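Local structure of transposon Tn7 transposition protein TnsA (Escherichia coli, 1T0F) at residues Ser100-Pro105 against Asp142-Glu147; Ser115-Val120 against Ala131-Pro136; Pro173-Asn178 against Phe246-Ser251; Pro200-Leu205 against Leu260-Val265. The protein cuts the 5' strands at the ends of transposon Tn7 as the endonuclease half of the TnsAB transposase, using divalent metal ions. All blocks are in the same frame, centred on the assembly; numbering follows the deposited sequence.

Overall arrangement
The contacts spread across the chain, with contact 1 and contact 4 on opposite sides of its centre and the metal site of contact 2 in between. Contact 2 is the buried one, a strand pair whose polar groups converge on a magnesium ion; Lys135 of contact 2 packs on Thr145 of contact 1. Contacts 1, 3 and 4 are partly buried. The polar grip of contact 1 comes from one arginine beside an isoleucine. Contacts 3 and 4 belong to the helical C-terminal part; their segments alternate along the chain, and Phe246 packs on Leu260. Contact 3 mixes hydrogen bonds from an asparagine amide with valine packing, whereas contact 4 is wholly apolar.

Contact 1: residues Ser100-Pro105 against Asp142-Glu147; sequences SGIKHP and DERTLE
Lys103 O takes two hydrogen bonds from the guanidinium of Arg144, which meets it end-on. The bond from Arg144 NH1 to Lys103 O, 2.9 Å long, lies in the carbonyl plane on a lone pair, while that from Arg144 NH2 to Lys103 O, 2.8 Å long, arrives from above that plane. The oxygen itself sits only 3° out of the guanidinium plane. Arg144 NH1 gives a further bond, a 2.8 Å salt bridge to Glu147 OE1 one helical turn on, at an N-H...O angle of 161°. Arg144 NE bonds to a malonate, probably from the crystallisation liquor, so the group is held along several edges and its rotation is fixed. Water 1 accepts from Lys103 N at 2.9 Å and donates a weak bond to Glu147 OE2. The segment 100-105 follows helix 90-100, closed by a Schellman motif at Gly101, and falls in a region assigned by similarity to a helix-turn-helix; Asp142 is the N-cap of helix 143-159, its OD2 accepting from Thr145 N through the anti lone pair. At Arg144, an alanine removes both donors to Lys103 O and the charge partner of Glu147, and would probably loosen the loop on the helix. Apolar contact comes from Ile102 CG2, anti to the backbone N and 3.9 Å from Glu147 CB, while Ile102 CD1 rests against the backbone carbonyl, 3.4 Å from Glu147 O. His104 leaves the backbone pointing away from segment 142-147, and its NE2 bonds to Gln112 O. A chain of another protein bonds to Ser100 O through a basic side chain.

Contact 2: residues Ser115-Val120 against Ala131-Pro136; sequences STDFLV and AIQVKP. With MG (magnesium ion), chain E.
Strands 115-122 and 129-134 form a beta hairpin in the central sheet of the PDDEXK-type nuclease fold, their short segments running at 157° to each other. The backbone ladder is antiparallel: Phe118 N bonds to Ile132 O, and Ile132 N returns a 2.8 Å bond to Phe118 O, both in the carbonyl planes. Asp117 and Phe118 both lie opposite Ile132, which makes a beta bulge where the strand changes direction.

The metal ligands lie just beside this corner. Asp117 OD2 binds the magnesium ion at 2.4 Å, Gln133 OE1 at 2.5 Å, and Val134 O completes the protein ligands; waters 2 and 3 add two more. Glu66, another catalytic residue, touches Asp117. Asp117 OD2 also accepts from Val134 N at 2.6 Å through its anti lone pair, so this oxygen is gripped by metal and amide at once, which would be expected to favour the ionised carboxylate. Gln133, bent at chi2 (66°), turns its amide so that OE1 faces the ion while NE2 bonds to Glu152 of helix 143-159 and weakly to Ser115 O. Catalytic Lys135 reaches the ion through water 2, which accepts from its NZ.

Apolar contacts flank the ladder. Thr116 CG2 and Leu119 CD1 both pack on Ala131 CB, and Val134 CG2 meets Phe118 CE2 in the plane of the ring, at its edge, 3.9 Å away.

Contact 3: residues Pro173-Asn178 against Phe246-Ser251; sequences PVVKEN and FNIYKS
Asn178 ND2 is gripped by two carbonyls of the segment 246-251. It donates to Ile248 O at 2.9 Å and to Lys250 O at 3.0 Å. The bond to Lys250 O is the straighter, with an N-H...O angle of 164°. These carbonyls belong to a loop built on a type I beta turn from Asn247 to Lys250, which Asn247 also opens with an Asx turn, its OD1 accepting from Tyr249 N; helix 173-183 docks against it in the C-terminal part of the protein. Both oxygens lie close to the amide plane of Asn178, whereas ND2 stands above each carbonyl plane. Asn178 OD1 takes the amide of Phe252, so both ends of the amide hold the loop. The first torsion, with CG anti to the carbonyl carbon, leads the group to the Phe246 ring, whose edge meets it with the two planes 82° apart.

Nearer the start of the helix two valines take over. Val174 CG1, anti to its backbone N, lies against the backbone where the turn ends, 3.4 Å from Ser251 N. Val175 uses its other branch: CG2, anti to the carbonyl carbon, lies 3.9 Å from Ile248 CD1 and makes a CH-pi contact with Tyr249, over the ring face and 25° off its normal. Tyr249 and Ile248 also touch Ser72 of helix 64-75, and Tyr249 stacks edge-to-face on Trp75, which ties the loop to the catalytic domain. Glu177, bent at chi2, brings OE2 to 3.4 Å from Ser251 CA.

Contact 4: residues Pro200-Leu205 against Leu260-Val265; sequences PLAHIL and LCISQV
Leu260 opens the segment 260-265 with its CB bond directed at helix 198-207. Its CG lies anti to the carbonyl carbon (chi1 -85°), and the CD2 branch meets Leu205 CD2 at 3.9 Å, methyl to methyl, as the two side chains cross obliquely. The remainder of Leu260 is packed by Phe246 and by Ile244. The CB of Cys261 points away from the helix, while its backbone pairs with Lys245. Strand 261-262 is thus one half of a small two-stranded antiparallel sheet with strand 244-245, and helix 198-207 lies across the face that carries Ile262. Ile262 carries most of the contact: with CG1 anti to the carbonyl carbon and chi2 extended at -178°, it pushes CD1 between two residues one turn apart on the helix. This methyl stands 3.4 Å from Ala202 CA and 3.2 Å from Leu205 CD2, the latter shorter than two methyl groups normally approach, and the Leu205 and Ile262 side chains cross at about a right angle. The second branch, Ile262 CG2, approaches Ala202 CB at 4.0 Å, so the small alanine takes both branches of the isoleucine. An alanine in place of Ile262 would probably loosen the helix on the sheet, since the wedged CD1 and the CG2 that meets Ala202 CB are both lost. Leu201 adds a looser touch, its CB 4.4 Å from Ile262 CD1. At Ser263 the CB again points away from the helix.

Contact 1: residues Ser100-Pro105 against Asp142-Glu147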
# COMPACT_ATOMS: atom_id res chain seq x y z
N SER A 100 -14.37 20.29 13.22
CA SER A 100 -13.21 20.93 12.60
C SER A 100 -13.56 22.01 11.57
O SER A 100 -12.67 22.71 11.09
CB SER A 100 -12.33 19.87 11.93
OG SER A 100 -13.03 19.25 10.87
N GLY A 101 -14.84 22.13 11.24
CA GLY A 101 -15.24 23.13 10.27
C GLY A 101 -14.83 22.75 8.86
O GLY A 101 -14.39 23.59 8.07
N ILE A 102 -14.98 21.47 8.54
CA ILE A 102 -14.64 20.94 7.22
C ILE A 102 -15.86 20.25 6.64
O ILE A 102 -16.55 19.53 7.34
CB ILE A 102 -13.50 19.89 7.32
CG1 ILE A 102 -12.21 20.55 7.79
CG2 ILE A 102 -13.31 19.20 5.98
CD1 ILE A 102 -11.04 19.59 7.93
N LYS A 103 -16.13 20.47 5.36
CA LYS A 103 -17.27 19.82 4.72
C LYS A 103 -16.91 18.35 4.55
O LYS A 103 -15.92 18.01 3.92
CB LYS A 103 -17.53 20.44 3.34
CG LYS A 103 -18.61 19.73 2.52
CD LYS A 103 -20.00 20.34 2.73
CE LYS A 103 -20.45 20.28 4.18
NZ LYS A 103 -21.81 20.88 4.35
N HIS A 104 -17.72 17.46 5.13
CA HIS A 104 -17.44 16.03 5.01
C HIS A 104 -17.50 15.59 3.55
O HIS A 104 -18.33 16.08 2.78
CB HIS A 104 -18.45 15.23 5.83
CG HIS A 104 -18.17 13.76 5.86
ND1 HIS A 104 -17.59 13.14 6.95
CD2 HIS A 104 -18.35 12.79 4.93
CE1 HIS A 104 -17.44 11.85 6.69
NE2 HIS A 104 -17.89 11.62 5.47
N PRO A 105 -16.60 14.66 3.14
CA PRO A 105 -16.57 14.15 1.77
C PRO A 105 -17.96 13.73 1.31
O PRO A 105 -18.66 12.98 2.00
CB PRO A 105 -15.61 12.97 1.87
CG PRO A 105 -14.59 13.50 2.84
CD PRO A 105 -15.45 14.15 3.92
N ASP A 142 -2.79 20.77 -2.53
CA ASP A 142 -4.22 20.94 -2.79
C ASP A 142 -5.02 21.14 -1.49
O ASP A 142 -4.99 20.30 -0.59
CB ASP A 142 -4.76 19.73 -3.56
CG ASP A 142 -6.19 19.91 -4.00
OD1 ASP A 142 -6.44 20.71 -4.92
OD2 ASP A 142 -7.08 19.25 -3.41
N GLU A 143 -5.74 22.25 -1.41
CA GLU A 143 -6.52 22.56 -0.21
C GLU A 143 -7.54 21.50 0.19
O GLU A 143 -7.63 21.14 1.37
CB GLU A 143 -7.18 23.93 -0.38
CG GLU A 143 -6.15 25.04 -0.58
CD GLU A 143 -6.76 26.37 -1.00
OE1 GLU A 143 -7.58 26.37 -1.94
OE2 GLU A 143 -6.41 27.41 -0.40
N ARG A 144 -8.32 20.98 -0.75
CA ARG A 144 -9.31 19.96 -0.41
C ARG A 144 -8.62 18.67 0.05
O ARG A 144 -9.09 18.00 0.97
CB ARG A 144 -10.22 19.67 -1.59
CG ARG A 144 -11.29 18.62 -1.30
CD ARG A 144 -12.08 18.97 -0.04
NE ARG A 144 -13.22 18.08 0.17
CZ ARG A 144 -14.00 18.12 1.25
NH1 ARG A 144 -13.77 19.00 2.21
NH2 ARG A 144 -15.03 17.28 1.35
N THR A 145 -7.50 18.33 -0.58
CA THR A 145 -6.77 17.12 -0.20
C THR A 145 -6.33 17.29 1.25
O THR A 145 -6.46 16.36 2.05
CB THR A 145 -5.53 16.89 -1.09
OG1 THR A 145 -5.96 16.62 -2.42
CG2 THR A 145 -4.70 15.71 -0.57
N LEU A 146 -5.83 18.47 1.58
CA LEU A 146 -5.39 18.78 2.94
C LEU A 146 -6.56 18.72 3.92
O LEU A 146 -6.39 18.29 5.06
CB LEU A 146 -4.72 20.16 3.00
CG LEU A 146 -3.35 20.31 2.31
CD1 LEU A 146 -2.88 21.75 2.40
CD2 LEU A 146 -2.31 19.38 2.97
N GLU A 147 -7.74 19.16 3.51
CA GLU A 147 -8.89 19.11 4.41
C GLU A 147 -9.24 17.66 4.74
O GLU A 147 -9.50 17.31 5.89
CB GLU A 147 -10.14 19.76 3.80
CG GLU A 147 -10.05 21.26 3.58
CD GLU A 147 -11.38 21.83 3.11
OE1 GLU A 147 -12.00 21.23 2.21
OE2 GLU A 147 -11.80 22.88 3.64
O HOH W 1 -14.66 22.09 3.45

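Contact 2: residues Ser115-Val120 against Ala131-Pro136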
# COMPACT_ATOMS: atom_id res chain seq x y z
N SER A 115 -11.56 6.32 3.82
CA SER A 115 -10.73 5.14 4.06
C SER A 115 -9.25 5.52 4.15
O SER A 115 -8.80 6.50 3.57
CB SER A 115 -10.94 4.10 2.95
OG SER A 115 -10.53 4.57 1.68
N THR A 116 -8.51 4.73 4.93
CA THR A 116 -7.08 4.94 5.12
C THR A 116 -6.43 3.83 4.30
O THR A 116 -6.81 2.66 4.41
CB THR A 116 -6.70 4.85 6.61
OG1 THR A 116 -7.21 6.00 7.29
CG2 THR A 116 -5.18 4.80 6.79
N ASP A 117 -5.45 4.18 3.49
CA ASP A 117 -4.84 3.21 2.61
C ASP A 117 -4.33 1.93 3.25
O ASP A 117 -4.51 0.86 2.67
CB ASP A 117 -3.76 3.87 1.77
CG ASP A 117 -4.32 5.01 0.92
OD1 ASP A 117 -5.52 4.93 0.55
OD2 ASP A 117 -3.60 5.98 0.64
N PHE A 118 -3.70 2.03 4.42
CA PHE A 118 -3.19 0.84 5.12
C PHE A 118 -3.27 0.96 6.63
O PHE A 118 -2.89 1.98 7.20
CB PHE A 118 -1.71 0.57 4.79
CG PHE A 118 -1.42 0.35 3.33
CD1 PHE A 118 -1.59 -0.91 2.76
CD2 PHE A 118 -0.94 1.39 2.54
CE1 PHE A 118 -1.26 -1.13 1.41
CE2 PHE A 118 -0.61 1.18 1.20
CZ PHE A 118 -0.77 -0.08 0.63
N LEU A 119 -3.77 -0.09 7.28
CA LEU A 119 -3.80 -0.14 8.74
C LEU A 119 -2.88 -1.33 8.98
O LEU A 119 -3.17 -2.44 8.53
CB LEU A 119 -5.20 -0.41 9.29
CG LEU A 119 -5.21 -0.63 10.81
CD1 LEU A 119 -4.68 0.61 11.52
CD2 LEU A 119 -6.63 -0.94 11.28
N VAL A 120 -1.78 -1.10 9.68
CA VAL A 120 -0.78 -2.15 9.87
C VAL A 120 -0.62 -2.59 11.31
O VAL A 120 -0.61 -1.76 12.22
CB VAL A 120 0.61 -1.65 9.35
CG1 VAL A 120 1.66 -2.77 9.38
CG2 VAL A 120 0.45 -1.11 7.92
N ALA A 131 -1.21 3.60 11.05
CA ALA A 131 -1.99 3.77 9.83
C ALA A 131 -1.23 4.64 8.84
O ALA A 131 -0.45 5.51 9.24
CB ALA A 131 -3.36 4.40 10.16
N ILE A 132 -1.46 4.40 7.55
CA ILE A 132 -0.80 5.16 6.50
C ILE A 132 -1.75 5.61 5.40
O ILE A 132 -2.59 4.83 4.94
CB ILE A 132 0.31 4.31 5.80
CG1 ILE A 132 1.46 4.02 6.77
CG2 ILE A 132 0.83 5.05 4.56
CD1 ILE A 132 2.63 3.31 6.11
N GLN A 133 -1.63 6.87 5.01
CA GLN A 133 -2.39 7.39 3.88
C GLN A 133 -1.30 7.71 2.85
O GLN A 133 -0.29 8.35 3.17
CB GLN A 133 -3.16 8.68 4.23
CG GLN A 133 -3.84 9.33 3.01
CD GLN A 133 -4.96 8.48 2.40
OE1 GLN A 133 -5.26 8.60 1.21
NE2 GLN A 133 -5.59 7.65 3.22
N VAL A 134 -1.49 7.24 1.63
CA VAL A 134 -0.55 7.42 0.53
C VAL A 134 -1.02 8.57 -0.38
O VAL A 134 -2.17 8.60 -0.79
CB VAL A 134 -0.47 6.10 -0.26
CG1 VAL A 134 0.33 6.28 -1.49
CG2 VAL A 134 0.11 5.01 0.62
N LYS A 135 -0.13 9.50 -0.70
CA LYS A 135 -0.49 10.64 -1.55
C LYS A 135 0.65 11.09 -2.45
O LYS A 135 1.81 10.99 -2.07
CB LYS A 135 -0.85 11.87 -0.70
CG LYS A 135 -2.16 11.80 0.07
CD LYS A 135 -3.35 11.77 -0.87
CE LYS A 135 -4.65 11.74 -0.09
NZ LYS A 135 -5.83 11.55 -0.97
N PRO A 136 0.32 11.55 -3.67
CA PRO A 136 1.40 12.02 -4.54
C PRO A 136 1.85 13.27 -3.78
O PRO A 136 1.01 13.95 -3.19
CB PRO A 136 0.67 12.38 -5.83
CG PRO A 136 -0.47 11.41 -5.85
CD PRO A 136 -0.94 11.42 -4.41
MG MG E . -4.35 7.67 -0.89
O HOH W 2 -5.30 9.31 -2.42
O HOH W 3 -4.10 6.24 -3.00

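Contact 3: residues Pro173-Asn178 against Phe246-Ser251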
# COMPACT_ATOMS: atom_id res chain seq x y z
N PRO A 173 15.01 4.38 -3.34
CA PRO A 173 15.48 4.40 -4.73
C PRO A 173 15.67 3.03 -5.39
O PRO A 173 15.42 2.87 -6.58
CB PRO A 173 16.79 5.18 -4.64
CG PRO A 173 16.57 6.08 -3.48
CD PRO A 173 15.91 5.16 -2.48
N VAL A 174 16.12 2.05 -4.62
CA VAL A 174 16.33 0.71 -5.16
C VAL A 174 14.97 0.03 -5.30
O VAL A 174 14.75 -0.74 -6.23
CB VAL A 174 17.23 -0.14 -4.24
CG1 VAL A 174 17.33 -1.56 -4.79
CG2 VAL A 174 18.62 0.48 -4.16
N VAL A 175 14.06 0.32 -4.37
CA VAL A 175 12.72 -0.26 -4.41
C VAL A 175 12.05 0.26 -5.68
O VAL A 175 11.39 -0.50 -6.40
CB VAL A 175 11.88 0.17 -3.18
CG1 VAL A 175 10.43 -0.27 -3.36
CG2 VAL A 175 12.47 -0.44 -1.93
N LYS A 176 12.23 1.54 -5.94
CA LYS A 176 11.67 2.19 -7.11
C LYS A 176 12.15 1.52 -8.40
O LYS A 176 11.35 1.20 -9.28
CB LYS A 176 12.04 3.67 -7.10
CG LYS A 176 11.34 4.51 -8.15
CD LYS A 176 11.39 6.00 -7.79
CE LYS A 176 10.66 6.28 -6.46
NZ LYS A 176 10.53 7.74 -6.14
N GLU A 177 13.46 1.30 -8.51
CA GLU A 177 13.98 0.66 -9.72
C GLU A 177 13.49 -0.77 -9.87
O GLU A 177 13.26 -1.25 -10.98
CB GLU A 177 15.52 0.73 -9.76
CG GLU A 177 16.24 0.29 -8.50
CD GLU A 177 16.79 -1.13 -8.58
OE1 GLU A 177 17.48 -1.47 -9.58
OE2 GLU A 177 16.56 -1.91 -7.64
N ASN A 178 13.31 -1.47 -8.75
CA ASN A 178 12.82 -2.84 -8.82
C ASN A 178 11.38 -2.88 -9.32
O ASN A 178 11.01 -3.75 -10.10
CB ASN A 178 12.89 -3.53 -7.46
CG ASN A 178 14.26 -4.12 -7.17
OD1 ASN A 178 14.92 -4.65 -8.07
ND2 ASN A 178 14.69 -4.05 -5.91
N PHE A 246 11.20 -10.95 -2.49
CA PHE A 246 12.65 -10.92 -2.42
C PHE A 246 13.15 -9.71 -1.64
O PHE A 246 12.36 -8.96 -1.08
CB PHE A 246 13.23 -10.90 -3.83
CG PHE A 246 12.87 -9.66 -4.62
CD1 PHE A 246 11.59 -9.48 -5.12
CD2 PHE A 246 13.83 -8.67 -4.87
CE1 PHE A 246 11.26 -8.33 -5.86
CE2 PHE A 246 13.52 -7.53 -5.60
CZ PHE A 246 12.22 -7.36 -6.10
N ASN A 247 14.47 -9.53 -1.59
CA ASN A 247 15.02 -8.38 -0.88
C ASN A 247 14.88 -7.17 -1.81
O ASN A 247 15.78 -6.87 -2.60
CB ASN A 247 16.50 -8.61 -0.53
CG ASN A 247 17.07 -7.49 0.32
OD1 ASN A 247 16.37 -6.54 0.65
ND2 ASN A 247 18.35 -7.60 0.68
N ILE A 248 13.75 -6.49 -1.70
CA ILE A 248 13.44 -5.33 -2.53
C ILE A 248 14.38 -4.15 -2.32
O ILE A 248 14.41 -3.23 -3.14
CB ILE A 248 11.99 -4.84 -2.30
CG1 ILE A 248 11.82 -4.38 -0.85
CG2 ILE A 248 11.02 -5.97 -2.57
CD1 ILE A 248 10.53 -3.59 -0.61
N TYR A 249 15.13 -4.17 -1.23
CA TYR A 249 16.06 -3.09 -0.95
C TYR A 249 17.39 -3.29 -1.67
O TYR A 249 18.31 -2.49 -1.55
CB TYR A 249 16.25 -2.96 0.56
CG TYR A 249 15.07 -2.26 1.21
CD1 TYR A 249 14.92 -0.88 1.11
CD2 TYR A 249 14.08 -2.99 1.86
CE1 TYR A 249 13.79 -0.24 1.63
CE2 TYR A 249 12.95 -2.36 2.38
CZ TYR A 249 12.81 -0.99 2.26
OH TYR A 249 11.70 -0.37 2.79
N LYS A 250 17.46 -4.38 -2.43
CA LYS A 250 18.64 -4.69 -3.21
C LYS A 250 18.13 -4.93 -4.62
O LYS A 250 17.04 -5.48 -4.80
CB LYS A 250 19.31 -5.96 -2.68
CG LYS A 250 20.57 -6.37 -3.41
CD LYS A 250 21.20 -7.60 -2.77
CE LYS A 250 21.57 -7.34 -1.32
NZ LYS A 250 22.21 -8.53 -0.69
N SER A 251 18.88 -4.49 -5.63
CA SER A 251 18.46 -4.69 -7.01
C SER A 251 18.14 -6.18 -7.15
O SER A 251 18.89 -7.03 -6.65
CB SER A 251 19.60 -4.32 -7.96
OG SER A 251 19.18 -4.43 -9.31

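Contact 4: residues Pro200-Leu205 against Leu260-Val265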
# COMPACT_ATOMS: atom_id res chain seq x y z
N PRO A 200 8.80 -26.70 -8.08
CA PRO A 200 10.12 -27.04 -8.61
C PRO A 200 11.12 -25.88 -8.52
O PRO A 200 12.30 -26.10 -8.26
CB PRO A 200 9.81 -27.44 -10.05
CG PRO A 200 8.57 -26.67 -10.38
CD PRO A 200 7.76 -26.81 -9.12
N LEU A 201 10.65 -24.66 -8.72
CA LEU A 201 11.53 -23.50 -8.64
C LEU A 201 12.04 -23.32 -7.21
O LEU A 201 13.19 -22.93 -7.00
CB LEU A 201 10.79 -22.23 -9.09
CG LEU A 201 10.43 -22.16 -10.58
CD1 LEU A 201 9.58 -20.92 -10.84
CD2 LEU A 201 11.71 -22.13 -11.42
N ALA A 202 11.18 -23.61 -6.24
CA ALA A 202 11.53 -23.49 -4.83
C ALA A 202 12.67 -24.44 -4.45
O ALA A 202 13.53 -24.09 -3.64
CB ALA A 202 10.31 -23.78 -3.96
N HIS A 203 12.66 -25.63 -5.04
CA HIS A 203 13.71 -26.61 -4.75
C HIS A 203 15.05 -26.17 -5.33
O HIS A 203 16.07 -26.26 -4.65
CB HIS A 203 13.33 -27.98 -5.32
CG HIS A 203 12.19 -28.64 -4.62
ND1 HIS A 203 10.87 -28.32 -4.86
CD2 HIS A 203 12.17 -29.60 -3.66
CE1 HIS A 203 10.09 -29.04 -4.08
NE2 HIS A 203 10.85 -29.83 -3.34
N ILE A 204 15.03 -25.69 -6.57
CA ILE A 204 16.24 -25.23 -7.22
C ILE A 204 16.84 -24.05 -6.47
O ILE A 204 18.03 -24.04 -6.14
CB ILE A 204 15.95 -24.82 -8.68
CG1 ILE A 204 15.44 -26.02 -9.47
CG2 ILE A 204 17.22 -24.25 -9.33
CD1 ILE A 204 15.05 -25.70 -10.90
N LEU A 205 16.01 -23.06 -6.18
CA LEU A 205 16.47 -21.87 -5.47
C LEU A 205 17.00 -22.24 -4.09
O LEU A 205 17.91 -21.59 -3.57
CB LEU A 205 15.32 -20.86 -5.35
CG LEU A 205 15.10 -19.98 -6.58
CD1 LEU A 205 15.16 -20.79 -7.85
CD2 LEU A 205 13.76 -19.27 -6.45
N LEU A 260 15.19 -15.04 -2.04
CA LEU A 260 13.82 -15.20 -2.51
C LEU A 260 13.04 -16.12 -1.60
O LEU A 260 13.53 -17.17 -1.19
CB LEU A 260 13.79 -15.74 -3.94
CG LEU A 260 13.91 -14.71 -5.06
CD1 LEU A 260 15.25 -13.99 -4.98
CD2 LEU A 260 13.77 -15.40 -6.40
N CYS A 261 11.82 -15.71 -1.28
CA CYS A 261 10.93 -16.51 -0.44
C CYS A 261 9.80 -16.95 -1.36
O CYS A 261 9.10 -16.11 -1.94
CB CYS A 261 10.38 -15.67 0.71
SG CYS A 261 9.27 -16.59 1.81
N ILE A 262 9.64 -18.26 -1.52
CA ILE A 262 8.62 -18.81 -2.39
C ILE A 262 7.51 -19.46 -1.59
O ILE A 262 7.76 -20.29 -0.72
CB ILE A 262 9.21 -19.85 -3.35
CG1 ILE A 262 10.29 -19.20 -4.22
CG2 ILE A 262 8.11 -20.44 -4.21
CD1 ILE A 262 10.90 -20.13 -5.24
N SER A 263 6.28 -19.08 -1.90
CA SER A 263 5.12 -19.62 -1.20
C SER A 263 4.61 -20.92 -1.83
O SER A 263 4.65 -21.08 -3.05
CB SER A 263 3.99 -18.59 -1.20
OG SER A 263 3.65 -18.24 -2.53
N GLN A 264 4.16 -21.83 -0.98
CA GLN A 264 3.61 -23.11 -1.41
C GLN A 264 2.12 -22.89 -1.49
O GLN A 264 1.45 -22.84 -0.46
CB GLN A 264 3.86 -24.21 -0.37
CG GLN A 264 5.29 -24.48 -0.00
CD GLN A 264 5.39 -25.55 1.07
OE1 GLN A 264 4.92 -26.68 0.89
NE2 GLN A 264 6.00 -25.21 2.21
N VAL A 265 1.57 -22.75 -2.69
CA VAL A 265 0.14 -22.50 -2.80
C VAL A 265 -0.60 -23.59 -3.55
O VAL A 265 -0.05 -24.25 -4.44
CB VAL A 265 -0.15 -21.15 -3.48
CG1 VAL A 265 0.51 -20.02 -2.71
CG2 VAL A 265 0.34 -21.18 -4.92